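Local coordinates for protein diaminobutyrate-pyruvate transaminase and L-2,4-diaminobutyrate decarboxylase (Vibrio parahaemolyticus, PDB 2QMA) that probably acts through pyridoxal phosphate as the L-2,4-diaminobutyrate decarboxylase part of a longer protein that also carries an aminotransferase part, at residues Leu419-Arg430 and Val462-Leu473. Sequence-based numbering, arbitrary orientation.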
loop_
_atom_site.group_PDB
_atom_site.type_symbol
_atom_site.label_atom_id
_atom_site.label_comp_id
_atom_site.label_asym_id
_atom_site.label_seq_id
_atom_site.Cartn_x
_atom_site.Cartn_y
_atom_site.Cartn_z
ATOM N N LEU A 419 -34.800 3.079 -9.036
ATOM C CA LEU A 419 -34.195 3.831 -10.167
ATOM C C LEU A 419 -33.368 3.027 -11.230
ATOM O O LEU A 419 -33.020 3.564 -12.294
ATOM C CB LEU A 419 -33.382 5.013 -9.637
ATOM C CG LEU A 419 -34.250 6.112 -8.991
ATOM C CD1 LEU A 419 -33.405 7.048 -8.136
ATOM C CD2 LEU A 419 -35.067 6.886 -10.051
ATOM N N ALA A 420 -33.062 1.769 -10.945
ATOM C CA ALA A 420 -32.380 0.889 -11.912
ATOM C C ALA A 420 -32.627 -0.572 -11.571
ATOM O O ALA A 420 -32.875 -0.928 -10.408
ATOM C CB ALA A 420 -30.865 1.179 -11.959
ATOM N N GLU A 421 -32.594 -1.427 -12.589
ATOM C CA GLU A 421 -32.702 -2.844 -12.332
ATOM C C GLU A 421 -31.286 -3.257 -11.999
ATOM O O GLU A 421 -30.354 -2.870 -12.724
ATOM C CB GLU A 421 -33.251 -3.599 -13.558
ATOM C CG GLU A 421 -34.733 -3.317 -13.895
ATOM C CD GLU A 421 -35.710 -3.581 -12.751
ATOM O OE1 GLU A 421 -35.436 -4.455 -11.883
ATOM O OE2 GLU A 421 -36.764 -2.889 -12.715
ATOM N N PRO A 422 -31.094 -4.028 -10.899
ATOM C CA PRO A 422 -29.718 -4.328 -10.475
ATOM C C PRO A 422 -28.979 -5.239 -11.442
ATOM O O PRO A 422 -29.610 -6.033 -12.128
ATOM C CB PRO A 422 -29.903 -5.060 -9.135
ATOM C CG PRO A 422 -31.313 -4.813 -8.719
ATOM C CD PRO A 422 -32.092 -4.619 -9.988
ATOM N N SER A 423 -27.650 -5.144 -11.453
ATOM C CA SER A 423 -26.797 -5.980 -12.310
ATOM C C SER A 423 -25.813 -6.796 -11.491
ATOM O O SER A 423 -25.282 -7.813 -11.939
ATOM C CB SER A 423 -26.057 -5.110 -13.327
ATOM O OG SER A 423 -27.015 -4.395 -14.125
ATOM N N LEU A 424 -25.577 -6.379 -10.258
ATOM C CA LEU A 424 -24.656 -7.128 -9.416
ATOM C C LEU A 424 -25.195 -7.120 -7.991
ATOM O O LEU A 424 -26.184 -7.808 -7.706
ATOM C CB LEU A 424 -23.216 -6.584 -9.519
ATOM C CG LEU A 424 -22.109 -7.658 -9.544
ATOM C CD1 LEU A 424 -20.858 -7.103 -10.160
ATOM C CD2 LEU A 424 -21.819 -8.187 -8.117
ATOM N N SER A 425 -24.562 -6.365 -7.108
ATOM C CA SER A 425 -25.074 -6.290 -5.720
ATOM C C SER A 425 -25.404 -4.871 -5.251
ATOM O O SER A 425 -25.519 -4.620 -4.020
ATOM C CB SER A 425 -24.140 -7.027 -4.747
ATOM O OG SER A 425 -22.960 -6.292 -4.447
ATOM N N THR A 426 -25.570 -3.946 -6.208
ATOM C CA THR A 426 -26.013 -2.589 -5.870
ATOM C C THR A 426 -27.520 -2.399 -6.141
ATOM O O THR A 426 -28.113 -3.041 -7.043
ATOM C CB THR A 426 -25.202 -1.442 -6.606
ATOM O OG1 THR A 426 -25.461 -1.485 -8.019
ATOM C CG2 THR A 426 -23.704 -1.551 -6.349
ATOM N N VAL A 427 -28.129 -1.495 -5.372
ATOM C CA VAL A 427 -29.506 -1.120 -5.608
ATOM C C VAL A 427 -29.592 0.409 -5.610
ATOM O O VAL A 427 -29.098 1.051 -4.710
ATOM C CB VAL A 427 -30.446 -1.730 -4.543
ATOM C CG1 VAL A 427 -31.899 -1.246 -4.734
ATOM C CG2 VAL A 427 -30.402 -3.245 -4.607
ATOM N N LEU A 428 -30.253 0.956 -6.629
ATOM C CA LEU A 428 -30.369 2.388 -6.831
ATOM C C LEU A 428 -31.833 2.799 -6.756
ATOM O O LEU A 428 -32.687 2.286 -7.493
ATOM C CB LEU A 428 -29.728 2.805 -8.176
ATOM C CG LEU A 428 -28.230 2.506 -8.356
ATOM C CD1 LEU A 428 -27.717 2.801 -9.767
ATOM C CD2 LEU A 428 -27.334 3.244 -7.321
ATOM N N PHE A 429 -32.126 3.709 -5.827
ATOM C CA PHE A 429 -33.502 4.055 -5.508
ATOM C C PHE A 429 -33.545 5.377 -4.781
ATOM O O PHE A 429 -32.525 5.962 -4.505
ATOM C CB PHE A 429 -34.107 2.956 -4.626
ATOM C CG PHE A 429 -33.578 2.952 -3.211
ATOM C CD1 PHE A 429 -34.351 3.476 -2.159
ATOM C CD2 PHE A 429 -32.325 2.428 -2.922
ATOM C CE1 PHE A 429 -33.881 3.474 -0.838
ATOM C CE2 PHE A 429 -31.843 2.401 -1.600
ATOM C CZ PHE A 429 -32.628 2.935 -0.562
ATOM N N ARG A 430 -34.738 5.850 -4.475
ATOM C CA ARG A 430 -34.856 7.108 -3.772
ATOM C C ARG A 430 -36.128 7.068 -2.973
ATOM O O ARG A 430 -37.020 6.281 -3.295
ATOM C CB ARG A 430 -34.855 8.281 -4.758
ATOM C CG ARG A 430 -36.029 8.329 -5.710
ATOM C CD ARG A 430 -35.976 9.640 -6.443
ATOM N NE ARG A 430 -36.952 9.750 -7.517
ATOM C CZ ARG A 430 -36.976 10.760 -8.384
ATOM N NH1 ARG A 430 -36.080 11.740 -8.296
ATOM N NH2 ARG A 430 -37.886 10.790 -9.349
ATOM N N VAL A 462 -28.700 9.381 -11.121
ATOM C CA VAL A 462 -29.199 8.397 -12.083
ATOM C C VAL A 462 -30.233 9.111 -12.908
ATOM O O VAL A 462 -31.284 9.477 -12.383
ATOM C CB VAL A 462 -29.863 7.181 -11.383
ATOM C CG1 VAL A 462 -30.150 6.078 -12.393
ATOM C CG2 VAL A 462 -28.989 6.651 -10.270
ATOM N N ASP A 463 -29.945 9.328 -14.194
ATOM C CA ASP A 463 -30.846 10.113 -15.041
ATOM C C ASP A 463 -31.043 11.522 -14.482
ATOM O O ASP A 463 -32.165 12.047 -14.424
ATOM C CB ASP A 463 -32.211 9.415 -15.176
ATOM C CG ASP A 463 -32.111 8.046 -15.831
ATOM O OD1 ASP A 463 -31.014 7.684 -16.307
ATOM O OD2 ASP A 463 -33.138 7.331 -15.875
ATOM N N GLY A 464 -29.946 12.123 -14.042
ATOM C CA GLY A 464 -29.983 13.480 -13.513
ATOM C C GLY A 464 -30.743 13.624 -12.202
ATOM O O GLY A 464 -31.094 14.740 -11.825
ATOM N N LYS A 465 -31.000 12.503 -11.512
ATOM C CA LYS A 465 -31.745 12.504 -10.249
ATOM C C LYS A 465 -30.859 11.996 -9.112
ATOM O O LYS A 465 -30.073 11.084 -9.318
ATOM C CB LYS A 465 -33.010 11.662 -10.390
ATOM C CG LYS A 465 -33.956 12.220 -11.443
ATOM C CD LYS A 465 -35.332 11.597 -11.418
ATOM C CE LYS A 465 -35.390 10.329 -12.239
ATOM N NZ LYS A 465 -35.140 10.581 -13.692
ATOM N N THR A 466 -30.943 12.600 -7.930
ATOM C CA THR A 466 -30.201 12.084 -6.774
ATOM C C THR A 466 -30.804 10.717 -6.418
ATOM O O THR A 466 -32.027 10.577 -6.253
ATOM C CB THR A 466 -30.225 13.045 -5.550
ATOM O OG1 THR A 466 -29.369 14.166 -5.807
ATOM C CG2 THR A 466 -29.706 12.362 -4.317
ATOM N N ALA A 467 -29.932 9.714 -6.372
ATOM C CA ALA A 467 -30.315 8.362 -5.997
ATOM C C ALA A 467 -29.568 8.015 -4.727
ATOM O O ALA A 467 -28.417 8.408 -4.550
ATOM C CB ALA A 467 -29.953 7.378 -7.090
ATOM N N LEU A 468 -30.257 7.302 -3.841
ATOM C CA LEU A 468 -29.600 6.557 -2.767
ATOM C C LEU A 468 -29.100 5.228 -3.299
ATOM O O LEU A 468 -29.644 4.706 -4.250
ATOM C CB LEU A 468 -30.586 6.290 -1.640
ATOM C CG LEU A 468 -31.195 7.576 -1.044
ATOM C CD1 LEU A 468 -32.350 7.158 -0.178
ATOM C CD2 LEU A 468 -30.148 8.350 -0.251
ATOM N N LYS A 469 -28.070 4.696 -2.649
ATOM C CA LYS A 469 -27.447 3.441 -3.032
ATOM C C LYS A 469 -27.152 2.512 -1.855
ATOM O O LYS A 469 -26.605 2.933 -0.819
ATOM C CB LYS A 469 -26.140 3.691 -3.821
ATOM C CG LYS A 469 -25.347 2.422 -4.117
ATOM C CD LYS A 469 -24.168 2.695 -5.109
ATOM C CE LYS A 469 -23.051 3.517 -4.462
ATOM N NZ LYS A 469 -21.869 3.598 -5.426
ATOM N N PHE A 470 -27.515 1.251 -2.050
ATOM C CA PHE A 470 -27.064 0.134 -1.249
ATOM C C PHE A 470 -25.988 -0.559 -2.107
ATOM O O PHE A 470 -26.234 -0.902 -3.284
ATOM C CB PHE A 470 -28.171 -0.929 -1.028
ATOM C CG PHE A 470 -29.372 -0.504 -0.193
ATOM C CD1 PHE A 470 -29.350 0.589 0.678
ATOM C CD2 PHE A 470 -30.524 -1.297 -0.233
ATOM C CE1 PHE A 470 -30.514 0.904 1.478
ATOM C CE2 PHE A 470 -31.656 -1.002 0.556
ATOM C CZ PHE A 470 -31.654 0.109 1.393
ATOM N N THR A 471 -24.838 -0.810 -1.496
ATOM C CA THR A 471 -23.858 -1.767 -1.987
ATOM C C THR A 471 -23.876 -2.973 -1.057
ATOM O O THR A 471 -23.314 -2.942 0.066
ATOM C CB THR A 471 -22.471 -1.112 -2.079
ATOM O OG1 THR A 471 -22.583 0.019 -2.950
ATOM C CG2 THR A 471 -21.441 -2.091 -2.691
ATOM N N ILE A 472 -24.611 -3.999 -1.467
ATOM C CA ILE A 472 -24.777 -5.179 -0.617
ATOM C C ILE A 472 -23.548 -6.095 -0.675
ATOM O O ILE A 472 -23.218 -6.678 -1.726
ATOM C CB ILE A 472 -26.050 -5.988 -0.960
ATOM C CG1 ILE A 472 -27.277 -5.062 -1.048
ATOM C CG2 ILE A 472 -26.246 -7.123 0.095
ATOM C CD1 ILE A 472 -28.483 -5.667 -1.844
ATOM N N LEU A 473 -22.851 -6.209 0.442
ATOM C CA LEU A 473 -21.651 -7.043 0.465
ATOM C C LEU A 473 -21.733 -8.135 1.486
ATOM O O LEU A 473 -21.326 -9.255 1.229
ATOM C CB LEU A 473 -20.374 -6.236 0.707
ATOM C CG LEU A 473 -19.876 -5.228 -0.343
ATOM C CD1 LEU A 473 -18.543 -4.580 0.089
ATOM C CD2 LEU A 473 -19.776 -5.848 -1.759
HETATM O O HOH W 1 -34.222 12.422 -6.062
#
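Phe-429 drives the edge of its ring into the face of Phe-470, a T-shaped pair with centroids 4.8 Å apart and planes at 62°. With chi1 at 73°, Phe-429 CG stands between the backbone N and the carbonyl carbon, and Leu-468 CB lies over one face of the ring, 4.2 Å from the centroid. Helix 479-495 closes over this apolar side through Leu-486, Leu-485 and Ile-489. The strands beneath are neighbouring antiparallel members of the small C-terminal sheet: Val-427 with Phe-470 and Phe-429 with Leu-468 form hydrogen-bonded pairs. Past the Val-427 and Phe-470 end, Ser-425 grips Ile-472 twice, its O accepting from Ile-472 N and its OG donating to Ile-472 O at 2.8 Å; Tyr-297 also bonds that hydroxyl. Solvent enters at the other end, beside the type I' turn from Val-462 to Lys-465, where Asp-463 and Gly-464 are exposed. There the extended Arg-430 chain lays its guanidinium across the methylenes of Lys-465, Arg-430 NH1 being 3.2 Å from Lys-465 CD, while a water bridges NH1 to Thr-466 O. Arg-430 NH2 and Lys-465 NZ remain 5.1 Å apart, like charges not in contact; the salt bridge from Arg-430 NE to Glu-417 would probably offset part of that charge.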